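Local coordinates for protein thioesterase superfamily (Jannaschia sp., PDB 2OAF) that probably hydrolyses thioesters, most likely acyl-CoA-type substrates, as a hotdog-fold member of the thioesterase superfamily, at residues L8-P13 with W95-G100; V69-V74 with C124-A129; R75-F80 with V119-C124; H88-H93 with G110-V115. One frame throughout, in Å; residues are numbered along the deposited sequence.

Contact 1 of 4, residues L8-P13 with W95-G100; sequences LMQPRP and WPTRLG. With PO4 (phosphate ion), chain H.
Gln-10 reaches from the N-terminal loop 8-13 to Trp-95 and Thr-97 on strand 90-99. Its CB and CG both lie 4.2 Å from Thr-97 OG1, and the extended chi2 (-169°) sets CD 3.3 Å from Thr-97 OG1. At the tip OE1 accepts two hydrogen bonds. Trp-95 NE1 gives the first at 2.8 Å, nearly straight at 172° and in the plane of the indole; Thr-97 OG1 gives the second at 2.7 Å to OE1, from above the amide plane. The other amide atom, NE2, donates to a water that in turn donates to Thr-97 O, so both ends of the amide are held. Pro-13 CD sits over one face of the indole, a CH-pi contact 3.6 Å from the centroid of the five-membered ring, while Arg-12 CB approaches Trp-95 CH2 obliquely at 3.3 Å. A leucine in place of Trp-95 would probably leave OE1 with one of its two donors gone and open a gap beneath Pro-13. Further along the strand, the Arg-98 guanidinium grips a phosphate ion through NH1 and NH2. Thr-97 and Arg-98 form a classic beta bulge opposite Thr-105 of strand 103-112, while Arg-12 extends past Val-111 of that strand to a salt bridge with Asp-109, and Pro-96 and Leu-99 pack on helix 139-145.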
loop_
_atom_site.group_PDB
_atom_site.type_symbol
_atom_site.label_atom_id
_atom_site.label_comp_id
_atom_site.label_asym_id
_atom_site.label_seq_id
_atom_site.Cartn_x
_atom_site.Cartn_y
_atom_site.Cartn_z
ATOM N N LEU B 8 15.521 -22.586 13.660
ATOM C CA LEU B 8 15.992 -21.552 12.681
ATOM C C LEU B 8 15.970 -20.130 13.280
ATOM O O LEU B 8 17.018 -19.471 13.331
ATOM C CB LEU B 8 15.151 -21.587 11.390
HETATM N N MSE B 9 14.781 -19.676 13.723
HETATM C CA MSE B 9 14.588 -18.315 14.262
HETATM C C MSE B 9 14.838 -18.229 15.761
HETATM O O MSE B 9 14.191 -18.904 16.549
HETATM C CB MSE B 9 13.181 -17.787 13.936
HETATM C CG MSE B 9 12.888 -17.832 12.442
HETATM SE SE MSE B 9 12.069 -16.261 11.614
HETATM C CE MSE B 9 10.832 -17.357 10.418
ATOM N N GLN B 10 15.775 -17.360 16.131
ATOM C CA GLN B 10 16.239 -17.185 17.513
ATOM C C GLN B 10 15.231 -16.393 18.382
ATOM O O GLN B 10 14.599 -15.452 17.893
ATOM C CB GLN B 10 17.634 -16.521 17.465
ATOM C CG GLN B 10 17.916 -15.400 18.485
ATOM C CD GLN B 10 19.199 -14.613 18.193
ATOM O OE1 GLN B 10 19.136 -13.493 17.719
ATOM N NE2 GLN B 10 20.365 -15.217 18.453
ATOM N N PRO B 11 15.077 -16.763 19.671
ATOM C CA PRO B 11 14.160 -16.069 20.594
ATOM C C PRO B 11 14.612 -14.638 20.815
ATOM O O PRO B 11 15.801 -14.359 20.729
ATOM C CB PRO B 11 14.262 -16.886 21.879
ATOM C CG PRO B 11 15.576 -17.603 21.776
ATOM C CD PRO B 11 15.803 -17.863 20.333
ATOM N N ARG B 12 13.678 -13.735 21.094
ATOM C CA ARG B 12 14.020 -12.327 21.174
ATOM C C ARG B 12 14.706 -12.031 22.482
ATOM O O ARG B 12 14.295 -12.530 23.511
ATOM C CB ARG B 12 12.796 -11.428 21.002
ATOM C CG ARG B 12 11.650 -11.660 21.933
ATOM C CD ARG B 12 10.507 -10.748 21.524
ATOM N NE ARG B 12 9.351 -10.944 22.376
ATOM C CZ ARG B 12 8.287 -11.706 22.096
ATOM N NH1 ARG B 12 8.164 -12.336 20.937
ATOM N NH2 ARG B 12 7.293 -11.790 22.987
ATOM N N PRO B 13 15.781 -11.239 22.429
ATOM C CA PRO B 13 16.503 -10.847 23.633
ATOM C C PRO B 13 15.767 -9.749 24.388
ATOM O O PRO B 13 14.964 -9.022 23.781
ATOM C CB PRO B 13 17.824 -10.309 23.071
ATOM C CG PRO B 13 17.445 -9.725 21.774
ATOM C CD PRO B 13 16.393 -10.648 21.222
ATOM N N TRP B 95 15.850 -6.665 16.205
ATOM C CA TRP B 95 17.274 -6.711 16.485
ATOM C C TRP B 95 18.043 -7.414 15.380
ATOM O O TRP B 95 17.476 -8.229 14.670
ATOM C CB TRP B 95 17.530 -7.430 17.826
ATOM C CG TRP B 95 17.276 -8.894 17.792
ATOM C CD1 TRP B 95 18.210 -9.869 17.687
ATOM C CD2 TRP B 95 15.997 -9.563 17.845
ATOM N NE1 TRP B 95 17.605 -11.104 17.691
ATOM C CE2 TRP B 95 16.251 -10.949 17.775
ATOM C CE3 TRP B 95 14.671 -9.124 17.923
ATOM C CZ2 TRP B 95 15.236 -11.909 17.804
ATOM C CZ3 TRP B 95 13.650 -10.084 17.965
ATOM C CH2 TRP B 95 13.947 -11.461 17.888
ATOM N N PRO B 96 19.350 -7.117 15.269
ATOM C CA PRO B 96 20.207 -7.841 14.341
ATOM C C PRO B 96 20.632 -9.159 14.947
ATOM O O PRO B 96 21.192 -9.188 16.046
ATOM C CB PRO B 96 21.417 -6.936 14.198
ATOM C CG PRO B 96 21.477 -6.193 15.502
ATOM C CD PRO B 96 20.084 -6.052 15.984
ATOM N N THR B 97 20.382 -10.233 14.218
ATOM C CA THR B 97 20.699 -11.560 14.671
ATOM C C THR B 97 22.078 -12.001 14.162
ATOM O O THR B 97 22.721 -12.870 14.755
ATOM C CB THR B 97 19.552 -12.559 14.302
ATOM O OG1 THR B 97 19.695 -13.764 15.065
ATOM C CG2 THR B 97 19.484 -12.876 12.794
ATOM N N ARG B 98 22.547 -11.358 13.094
ATOM C CA ARG B 98 23.757 -11.759 12.436
ATOM C C ARG B 98 24.295 -10.664 11.522
ATOM O O ARG B 98 23.524 -9.992 10.855
ATOM C CB ARG B 98 23.409 -13.010 11.617
ATOM C CG ARG B 98 24.355 -13.287 10.513
ATOM C CD ARG B 98 24.118 -14.622 9.835
ATOM N NE ARG B 98 25.418 -15.097 9.377
ATOM C CZ ARG B 98 26.105 -14.540 8.377
ATOM N NH1 ARG B 98 25.598 -13.511 7.674
ATOM N NH2 ARG B 98 27.290 -15.032 8.059
ATOM N N LEU B 99 25.617 -10.512 11.473
ATOM C CA LEU B 99 26.264 -9.636 10.502
ATOM C C LEU B 99 27.471 -10.374 9.959
ATOM O O LEU B 99 28.368 -10.685 10.701
ATOM C CB LEU B 99 26.697 -8.337 11.178
ATOM C CG LEU B 99 27.462 -7.311 10.325
ATOM C CD1 LEU B 99 26.655 -6.769 9.128
ATOM C CD2 LEU B 99 27.936 -6.183 11.250
ATOM N N GLY B 100 27.472 -10.704 8.675
ATOM C CA GLY B 100 28.633 -11.300 8.067
ATOM C C GLY B 100 29.460 -10.215 7.427
ATOM O O GLY B 100 29.357 -9.051 7.785
HETATM P P PO4 H . 27.828 -13.093 4.393
HETATM O O1 PO4 H . 28.245 -14.268 5.266
HETATM O O2 PO4 H . 27.263 -12.007 5.271
HETATM O O3 PO4 H . 29.075 -12.616 3.660
HETATM O O4 PO4 H . 26.734 -13.510 3.424
HETATM O O HOH W 1 22.549 -13.756 17.336
#

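Contact 2 of 4, residues V69-V74 with C124-A129; sequences VGTPFV and CVFTIA. With PO4 (phosphate ion), chain D.
Gly-70 pairs with Thr-127 and Phe-73 with Cys-124 in the antiparallel hotdog-fold sheet, with strand 69-80 interrupted between them. The tight part is around Gly-70, whose N and O bond to Thr-127 O and N, the latter at 2.9 Å between Thr-127 N and Gly-70 O. A side chain at Gly-70 would collide with Thr-127 OG1, which lies 3.2 Å from Gly-70 CA. On the buried side Thr-71 CG2 lies alongside the Phe-126 ring, 3.8 Å from CD2, and Val-69 CG1 meets the same ring at its edge; Leu-141 of helix 139-145 packs on both Val-69 and Phe-126. The strands resume pairing where Val-125 N donates to Pro-72 O. The other side is more open to solvent, Pro-72, Val-74 and Val-125 being partly exposed: Pro-72 meets Thr-127 tip to tip, and Val-74 crosses Val-125 at about a right angle. A triethylene glycol lies near Val-125, and a phosphate ion accepts from Phe-73 N and is also bound by Thr-36 of the second subunit. Cys-124 SG, set beside its own backbone N (chi1 -62°), rests over one face of Phe-73, 3.5 Å from the ring centroid and 3.3 Å from CE2, displaced toward the rim.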
loop_
_atom_site.group_PDB
_atom_site.type_symbol
_atom_site.label_atom_id
_atom_site.label_comp_id
_atom_site.label_asym_id
_atom_site.label_seq_id
_atom_site.Cartn_x
_atom_site.Cartn_y
_atom_site.Cartn_z
ATOM N N VAL B 69 24.961 4.715 1.831
ATOM C CA VAL B 69 24.946 3.287 2.074
ATOM C C VAL B 69 23.528 2.780 1.867
ATOM O O VAL B 69 22.597 3.247 2.521
ATOM C CB VAL B 69 25.439 2.947 3.502
ATOM C CG1 VAL B 69 25.238 1.449 3.791
ATOM C CG2 VAL B 69 26.924 3.317 3.669
ATOM N N GLY B 70 23.364 1.857 0.924
ATOM C CA GLY B 70 22.095 1.199 0.725
ATOM C C GLY B 70 22.122 -0.160 1.373
ATOM O O GLY B 70 23.196 -0.743 1.571
ATOM N N THR B 71 20.951 -0.659 1.745
ATOM C CA THR B 71 20.846 -1.994 2.337
ATOM C C THR B 71 19.673 -2.726 1.682
ATOM O O THR B 71 18.708 -3.055 2.328
ATOM C CB THR B 71 20.743 -1.989 3.890
ATOM O OG1 THR B 71 19.474 -1.484 4.329
ATOM C CG2 THR B 71 21.848 -1.192 4.522
ATOM N N PRO B 72 19.789 -3.007 0.381
ATOM C CA PRO B 72 18.704 -3.721 -0.306
ATOM C C PRO B 72 18.460 -5.132 0.263
ATOM O O PRO B 72 19.391 -5.792 0.704
ATOM C CB PRO B 72 19.181 -3.765 -1.771
ATOM C CG PRO B 72 20.661 -3.590 -1.699
ATOM C CD PRO B 72 20.924 -2.712 -0.520
ATOM N N PHE B 73 17.211 -5.579 0.230
ATOM C CA PHE B 73 16.869 -6.911 0.726
ATOM C C PHE B 73 17.181 -8.005 -0.259
ATOM O O PHE B 73 16.983 -7.860 -1.467
ATOM C CB PHE B 73 15.394 -6.985 1.106
ATOM C CG PHE B 73 15.091 -6.226 2.344
ATOM C CD1 PHE B 73 14.865 -4.860 2.294
ATOM C CD2 PHE B 73 15.098 -6.860 3.576
ATOM C CE1 PHE B 73 14.625 -4.131 3.439
ATOM C CE2 PHE B 73 14.847 -6.131 4.732
ATOM C CZ PHE B 73 14.604 -4.756 4.652
ATOM N N VAL B 74 17.674 -9.117 0.266
ATOM C CA VAL B 74 17.926 -10.306 -0.557
ATOM C C VAL B 74 17.084 -11.506 -0.102
ATOM O O VAL B 74 16.894 -12.442 -0.867
ATOM C CB VAL B 74 19.421 -10.665 -0.634
ATOM C CG1 VAL B 74 20.188 -9.595 -1.422
ATOM C CG2 VAL B 74 20.019 -10.863 0.747
ATOM N N CYS B 124 19.615 -8.308 4.359
ATOM C CA CYS B 124 20.024 -7.229 3.470
ATOM C C CYS B 124 21.506 -7.369 3.130
ATOM O O CYS B 124 22.266 -7.853 3.944
ATOM C CB CYS B 124 19.866 -5.913 4.215
ATOM S SG CYS B 124 18.148 -5.602 4.686
ATOM N N VAL B 125 21.902 -6.918 1.941
ATOM C CA VAL B 125 23.310 -6.711 1.608
ATOM C C VAL B 125 23.561 -5.199 1.668
ATOM O O VAL B 125 22.642 -4.434 1.947
ATOM C CB VAL B 125 23.677 -7.305 0.231
ATOM C CG1 VAL B 125 23.610 -8.840 0.274
ATOM C CG2 VAL B 125 22.802 -6.713 -0.891
ATOM N N PHE B 126 24.798 -4.778 1.441
ATOM C CA PHE B 126 25.184 -3.366 1.516
ATOM C C PHE B 126 25.618 -2.908 0.149
ATOM O O PHE B 126 26.286 -3.664 -0.574
ATOM C CB PHE B 126 26.335 -3.165 2.508
ATOM C CG PHE B 126 25.942 -3.368 3.939
ATOM C CD1 PHE B 126 25.963 -4.634 4.507
ATOM C CD2 PHE B 126 25.523 -2.288 4.734
ATOM C CE1 PHE B 126 25.586 -4.829 5.853
ATOM C CE2 PHE B 126 25.143 -2.487 6.075
ATOM C CZ PHE B 126 25.173 -3.759 6.626
ATOM N N THR B 127 25.227 -1.687 -0.208
ATOM C CA THR B 127 25.690 -1.059 -1.440
ATOM C C THR B 127 26.324 0.308 -1.160
ATOM O O THR B 127 26.115 0.914 -0.090
ATOM C CB THR B 127 24.534 -0.847 -2.441
ATOM O OG1 THR B 127 23.538 -0.033 -1.826
ATOM C CG2 THR B 127 23.898 -2.181 -2.897
ATOM N N ILE B 128 27.127 0.743 -2.129
ATOM C CA ILE B 128 27.481 2.140 -2.332
ATOM C C ILE B 128 26.273 2.723 -3.043
ATOM O O ILE B 128 26.066 2.465 -4.218
ATOM C CB ILE B 128 28.724 2.281 -3.218
ATOM C CG1 ILE B 128 29.930 1.589 -2.554
ATOM C CG2 ILE B 128 29.035 3.750 -3.444
ATOM C CD1 ILE B 128 30.998 1.120 -3.510
ATOM N N ALA B 129 25.464 3.483 -2.320
ATOM C CA ALA B 129 24.115 3.786 -2.777
ATOM C C ALA B 129 24.104 4.433 -4.149
ATOM O O ALA B 129 23.377 3.982 -5.035
ATOM C CB ALA B 129 23.383 4.662 -1.779
HETATM P P PO4 D . 14.497 -2.544 -1.996
HETATM O O1 PO4 D . 13.879 -3.113 -3.243
HETATM O O2 PO4 D . 13.395 -2.368 -0.967
HETATM O O3 PO4 D . 15.536 -3.546 -1.496
HETATM O O4 PO4 D . 15.177 -1.206 -2.282
#

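Contact 3 of 4, residues R75-F80 with V119-C124; sequences RLEMDF and VGAFTC
Phe-122 and Met-78 both turn CG anti to their own carbonyl carbon (chi1 -56° in each), which sets the two CG atoms on the face of the sheet they share. Met-78 CG lies 3.9 Å from Phe-122 CZ. A bend at chi3 of Met-78, a selenomethionine, turns CE, while SE lies at the edge of the ring, 5.2 Å from its centroid: a Met-aromatic contact. Leu-76 CB meets the same ring obliquely, 3.6 Å from CD2. Gly-120 faces Met-78 in a non-hydrogen-bonded pair, and any CB there would run into Phe-122 CE1. Ala-43, Leu-44 and Ile-47 of helix 39-54 also pack on the ring, so an alanine at Phe-122 would probably open a gap between sheet and helix and leave Met-78 CG and SE without the ring they rest against. The opposite face is mixed, with the charges of Arg-75, Glu-77 and Asp-79 on it beside Thr-123, Ala-121 and Val-119. Arg-75 NH2 and Glu-77 OE2 form a salt bridge at 3.6 Å, but their stronger charged partners are Asp-79 and Arg-75 of the second subunit. Six backbone bonds join the strands almost exactly antiparallel, at 178°. Strand 75-80 also pairs antiparallel with a strand of the second subunit, continuing the sheet across the interface as in hotdog-fold dimers.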
loop_
_atom_site.group_PDB
_atom_site.type_symbol
_atom_site.label_atom_id
_atom_site.label_comp_id
_atom_site.label_asym_id
_atom_site.label_seq_id
_atom_site.Cartn_x
_atom_site.Cartn_y
_atom_site.Cartn_z
ATOM N N ARG B 75 16.562 -11.462 1.119
ATOM C CA ARG B 75 15.659 -12.497 1.607
ATOM C C ARG B 75 14.772 -11.997 2.731
ATOM O O ARG B 75 15.162 -11.135 3.537
ATOM C CB ARG B 75 16.446 -13.717 2.087
ATOM C CG ARG B 75 15.576 -14.860 2.671
ATOM C CD ARG B 75 16.426 -16.120 2.912
ATOM N NE ARG B 75 15.689 -17.103 3.718
ATOM C CZ ARG B 75 14.804 -17.971 3.229
ATOM N NH1 ARG B 75 14.557 -18.025 1.931
ATOM N NH2 ARG B 75 14.168 -18.809 4.053
ATOM N N LEU B 76 13.557 -12.525 2.765
ATOM C CA LEU B 76 12.702 -12.367 3.949
ATOM C C LEU B 76 11.889 -13.649 4.208
ATOM O O LEU B 76 11.524 -14.387 3.270
ATOM C CB LEU B 76 11.819 -11.156 3.807
ATOM C CG LEU B 76 10.641 -11.081 2.854
ATOM C CD1 LEU B 76 9.464 -11.785 3.400
ATOM C CD2 LEU B 76 10.271 -9.601 2.662
ATOM N N GLU B 77 11.652 -13.928 5.477
ATOM C CA GLU B 77 10.773 -15.039 5.839
ATOM C C GLU B 77 10.004 -14.649 7.067
ATOM O O GLU B 77 10.546 -13.947 7.966
ATOM C CB GLU B 77 11.525 -16.353 6.063
ATOM C CG GLU B 77 12.539 -16.327 7.164
ATOM C CD GLU B 77 13.084 -17.721 7.525
ATOM O OE1 GLU B 77 12.283 -18.647 7.836
ATOM O OE2 GLU B 77 14.328 -17.868 7.516
HETATM N N MSE B 78 8.726 -15.042 7.075
HETATM C CA MSE B 78 7.805 -14.699 8.176
HETATM C C MSE B 78 6.928 -15.879 8.472
HETATM O O MSE B 78 6.457 -16.535 7.548
HETATM C CB MSE B 78 6.944 -13.498 7.806
HETATM C CG MSE B 78 7.758 -12.271 7.399
HETATM SE SE MSE B 78 6.710 -10.695 7.113
HETATM C CE MSE B 78 6.104 -10.373 8.911
ATOM N N ASP B 79 6.728 -16.150 9.770
ATOM C CA ASP B 79 5.730 -17.079 10.245
ATOM C C ASP B 79 4.652 -16.288 10.924
ATOM O O ASP B 79 4.968 -15.420 11.738
ATOM C CB ASP B 79 6.321 -18.083 11.217
ATOM C CG ASP B 79 7.312 -19.032 10.585
ATOM O OD1 ASP B 79 7.242 -19.291 9.374
ATOM O OD2 ASP B 79 8.165 -19.555 11.327
ATOM N N PHE B 80 3.396 -16.561 10.577
ATOM C CA PHE B 80 2.230 -15.843 11.123
ATOM C C PHE B 80 1.506 -16.780 12.116
ATOM O O PHE B 80 0.984 -17.820 11.717
ATOM C CB PHE B 80 1.322 -15.429 9.985
ATOM C CG PHE B 80 2.046 -14.686 8.896
ATOM C CD1 PHE B 80 2.459 -13.402 9.086
ATOM C CD2 PHE B 80 2.326 -15.297 7.695
ATOM C CE1 PHE B 80 3.172 -12.735 8.108
ATOM C CE2 PHE B 80 2.988 -14.622 6.703
ATOM C CZ PHE B 80 3.416 -13.336 6.922
ATOM N N VAL B 119 6.707 -13.781 13.469
ATOM C CA VAL B 119 8.138 -13.826 13.695
ATOM C C VAL B 119 8.754 -13.763 12.302
ATOM O O VAL B 119 8.362 -14.514 11.415
ATOM C CB VAL B 119 8.546 -15.083 14.511
ATOM C CG1 VAL B 119 7.525 -15.354 15.670
ATOM C CG2 VAL B 119 8.661 -16.293 13.635
ATOM N N GLY B 120 9.657 -12.826 12.097
ATOM C CA GLY B 120 10.307 -12.683 10.800
ATOM C C GLY B 120 11.827 -12.547 10.866
ATOM O O GLY B 120 12.380 -12.072 11.861
ATOM N N ALA B 121 12.493 -12.927 9.771
ATOM C CA ALA B 121 13.923 -12.710 9.588
ATOM C C ALA B 121 14.142 -12.100 8.192
ATOM O O ALA B 121 13.577 -12.558 7.203
ATOM C CB ALA B 121 14.688 -14.033 9.731
ATOM N N PHE B 122 14.943 -11.047 8.144
ATOM C CA PHE B 122 15.066 -10.187 6.970
ATOM C C PHE B 122 16.532 -9.895 6.714
ATOM O O PHE B 122 17.207 -9.353 7.579
ATOM C CB PHE B 122 14.340 -8.873 7.256
ATOM C CG PHE B 122 12.895 -9.058 7.655
ATOM C CD1 PHE B 122 12.544 -9.296 8.982
ATOM C CD2 PHE B 122 11.897 -8.983 6.711
ATOM C CE1 PHE B 122 11.212 -9.452 9.346
ATOM C CE2 PHE B 122 10.568 -9.143 7.065
ATOM C CZ PHE B 122 10.233 -9.395 8.397
ATOM N N THR B 123 17.017 -10.264 5.536
ATOM C CA THR B 123 18.433 -10.217 5.217
ATOM C C THR B 123 18.673 -9.206 4.104
ATOM O O THR B 123 17.982 -9.218 3.071
ATOM C CB THR B 123 18.928 -11.594 4.753
ATOM O OG1 THR B 123 18.598 -12.564 5.755
ATOM C CG2 THR B 123 20.455 -11.578 4.543
ATOM N N CYS B 124 19.615 -8.308 4.359
ATOM C CA CYS B 124 20.024 -7.229 3.470
ATOM C C CYS B 124 21.506 -7.369 3.130
ATOM O O CYS B 124 22.266 -7.853 3.944
ATOM C CB CYS B 124 19.866 -5.913 4.215
ATOM S SG CYS B 124 18.148 -5.602 4.686
#

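Contact 4 of 4, residues H88-H93 with G110-V115; sequences HILKCH and GVQDGV
Lys-91 and Val-111 form the hydrogen-bonded pair at the heart of this contact: Lys-91 N donates to Val-111 O at 2.8 Å, and Val-111 N returns a bond to Lys-91 O at 2.9 Å. Toward His-88 and Asp-113 direct pairing stops, and a water bridges, donating to Ile-89 O and accepting from Asp-113 N at 2.8 Å. Lys-91 NZ finds its charge partner in Asp-20 of strand 17-21. Gln-112 NE2 lies 2.8 Å from His-88 O, but the angle is too poor for a hydrogen bond; its acceptor is Thr-85 O, while Gln-112 OE1 has a hydrogen-bond partner of its own outside the two segments. The aliphatic part of Gln-112 is used too, CG resting 3.7 Å from Leu-90 CD1. At the exposed end the Asp-113 carboxylate stacks over the His-88 imidazole, with planes 14° apart. Asp-113 CG stands above the ring centre, and OD2 is 3.4 Å from His-88 CE1; a carboxylate held so close would probably stabilise a positive charge on the imidazole. On the other flank Val-111 CG2 approaches His-93 CD2 obliquely at 3.6 Å. Leu-90 and Cys-92 are buried, packing on Phe-42 and Ala-46 of helix 39-54. Gln-112 to Val-115 close a type I' turn, Gln-112 N and Val-115 O bonded and Val-115 N returning to Gln-112 O. Such a two-residue turn, with positive phi at Asp-113 and Gly-114, is characteristic of a tight beta hairpin, here linking strands 103-112 and 115-128 of the hotdog sheet.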
loop_
_atom_site.group_PDB
_atom_site.type_symbol
_atom_site.label_atom_id
_atom_site.label_comp_id
_atom_site.label_asym_id
_atom_site.label_seq_id
_atom_site.Cartn_x
_atom_site.Cartn_y
_atom_site.Cartn_z
ATOM N N HIS B 88 -4.911 -3.401 19.575
ATOM C CA HIS B 88 -3.708 -3.051 20.360
ATOM C C HIS B 88 -2.633 -2.518 19.455
ATOM O O HIS B 88 -2.666 -2.752 18.269
ATOM C CB HIS B 88 -3.171 -4.272 21.092
ATOM C CG HIS B 88 -4.213 -5.001 21.869
ATOM N ND1 HIS B 88 -4.768 -4.487 23.029
ATOM C CD2 HIS B 88 -4.854 -6.166 21.623
ATOM C CE1 HIS B 88 -5.683 -5.328 23.477
ATOM N NE2 HIS B 88 -5.760 -6.350 22.641
ATOM N N ILE B 89 -1.690 -1.792 20.029
ATOM C CA ILE B 89 -0.456 -1.426 19.343
ATOM C C ILE B 89 0.260 -2.719 18.947
ATOM O O ILE B 89 0.272 -3.683 19.707
ATOM C CB ILE B 89 0.531 -0.608 20.277
ATOM C CG1 ILE B 89 0.016 0.800 20.549
ATOM C CG2 ILE B 89 1.937 -0.459 19.638
ATOM C CD1 ILE B 89 0.112 1.677 19.319
ATOM N N LEU B 90 0.833 -2.738 17.763
ATOM C CA LEU B 90 1.736 -3.832 17.342
ATOM C C LEU B 90 3.134 -3.445 17.787
ATOM O O LEU B 90 3.718 -2.510 17.245
ATOM C CB LEU B 90 1.715 -4.020 15.818
ATOM C CG LEU B 90 2.548 -5.157 15.212
ATOM C CD1 LEU B 90 2.082 -6.568 15.694
ATOM C CD2 LEU B 90 2.529 -5.068 13.681
ATOM N N LYS B 91 3.666 -4.161 18.761
ATOM C CA LYS B 91 5.013 -3.910 19.243
ATOM C C LYS B 91 5.986 -4.784 18.480
ATOM O O LYS B 91 5.982 -6.033 18.606
ATOM C CB LYS B 91 5.113 -4.216 20.735
ATOM C CG LYS B 91 4.136 -3.450 21.599
ATOM C CD LYS B 91 4.725 -2.145 22.060
ATOM C CE LYS B 91 3.803 -1.374 23.008
ATOM N NZ LYS B 91 4.417 -0.094 23.471
ATOM N N CYS B 92 6.825 -4.143 17.678
ATOM C CA CYS B 92 7.769 -4.857 16.847
ATOM C C CYS B 92 9.116 -4.875 17.522
ATOM O O CYS B 92 9.851 -3.910 17.493
ATOM C CB CYS B 92 7.844 -4.231 15.473
ATOM S SG CYS B 92 6.288 -4.338 14.552
ATOM N N HIS B 93 9.434 -6.013 18.126
ATOM C CA HIS B 93 10.718 -6.228 18.805
ATOM C C HIS B 93 11.743 -6.568 17.729
ATOM O O HIS B 93 11.601 -7.576 17.021
ATOM C CB HIS B 93 10.638 -7.391 19.804
ATOM C CG HIS B 93 9.641 -7.195 20.901
ATOM N ND1 HIS B 93 10.008 -7.092 22.228
ATOM C CD2 HIS B 93 8.291 -7.082 20.873
ATOM C CE1 HIS B 93 8.925 -6.941 22.968
ATOM N NE2 HIS B 93 7.869 -6.922 22.172
ATOM N N GLY B 110 6.497 -9.455 15.907
ATOM C CA GLY B 110 5.354 -8.540 16.024
ATOM C C GLY B 110 4.470 -9.093 17.118
ATOM O O GLY B 110 3.993 -10.227 16.999
ATOM N N VAL B 111 4.294 -8.311 18.191
ATOM C CA VAL B 111 3.638 -8.767 19.422
ATOM C C VAL B 111 2.509 -7.837 19.792
ATOM O O VAL B 111 2.688 -6.616 19.760
ATOM C CB VAL B 111 4.665 -8.798 20.584
ATOM C CG1 VAL B 111 4.003 -9.337 21.839
ATOM C CG2 VAL B 111 5.889 -9.656 20.168
ATOM N N GLN B 112 1.328 -8.398 20.065
ATOM C CA GLN B 112 0.159 -7.607 20.439
ATOM C C GLN B 112 -0.426 -8.109 21.740
ATOM O O GLN B 112 -0.837 -9.267 21.822
ATOM C CB GLN B 112 -0.928 -7.663 19.358
ATOM C CG GLN B 112 -0.675 -6.760 18.189
ATOM C CD GLN B 112 -1.930 -6.436 17.409
ATOM O OE1 GLN B 112 -2.733 -7.312 17.103
ATOM N NE2 GLN B 112 -2.063 -5.169 17.023
ATOM N N ASP B 113 -0.456 -7.241 22.751
ATOM C CA ASP B 113 -0.889 -7.641 24.065
ATOM C C ASP B 113 -0.135 -8.878 24.545
ATOM O O ASP B 113 -0.697 -9.794 25.174
ATOM C CB ASP B 113 -2.387 -7.843 24.069
ATOM C CG ASP B 113 -3.053 -7.066 25.165
ATOM O OD1 ASP B 113 -2.507 -6.015 25.527
ATOM O OD2 ASP B 113 -4.128 -7.485 25.608
ATOM N N GLY B 114 1.168 -8.876 24.277
ATOM C CA GLY B 114 2.056 -9.984 24.657
ATOM C C GLY B 114 2.002 -11.261 23.861
ATOM O O GLY B 114 2.801 -12.167 24.099
ATOM N N VAL B 115 1.056 -11.355 22.926
ATOM C CA VAL B 115 0.958 -12.491 22.027
ATOM C C VAL B 115 1.840 -12.258 20.809
ATOM O O VAL B 115 1.727 -11.222 20.141
ATOM C CB VAL B 115 -0.504 -12.672 21.502
ATOM C CG1 VAL B 115 -0.623 -13.912 20.577
ATOM C CG2 VAL B 115 -1.500 -12.763 22.676
HETATM O O HOH W 2 0.654 -4.732 22.193
#

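In the fold
All four contacts reach one antiparallel sheet. Contacts 2, 3 and 4 are partly buried; contact 1 lies at the surface. Contacts 2 and 3 hold the same two strands, 69-80 and 115-128, share Cys-124, and both reach the second subunit, but contact 3 is a regular ladder with apolar ring packing while contact 2 is interrupted and adds a sulfur-aromatic contact. Contact 4, in the hairpin of strands 90-99 and 103-112, is about 28 Å from contact 2 between centres and ends in a carboxylate-imidazole stack. Contact 1 adds no strand pairing: an amide-indole bond and a water fasten a loop, whose Met-9 touches contact 3 and whose Arg-12 packs on contact 4.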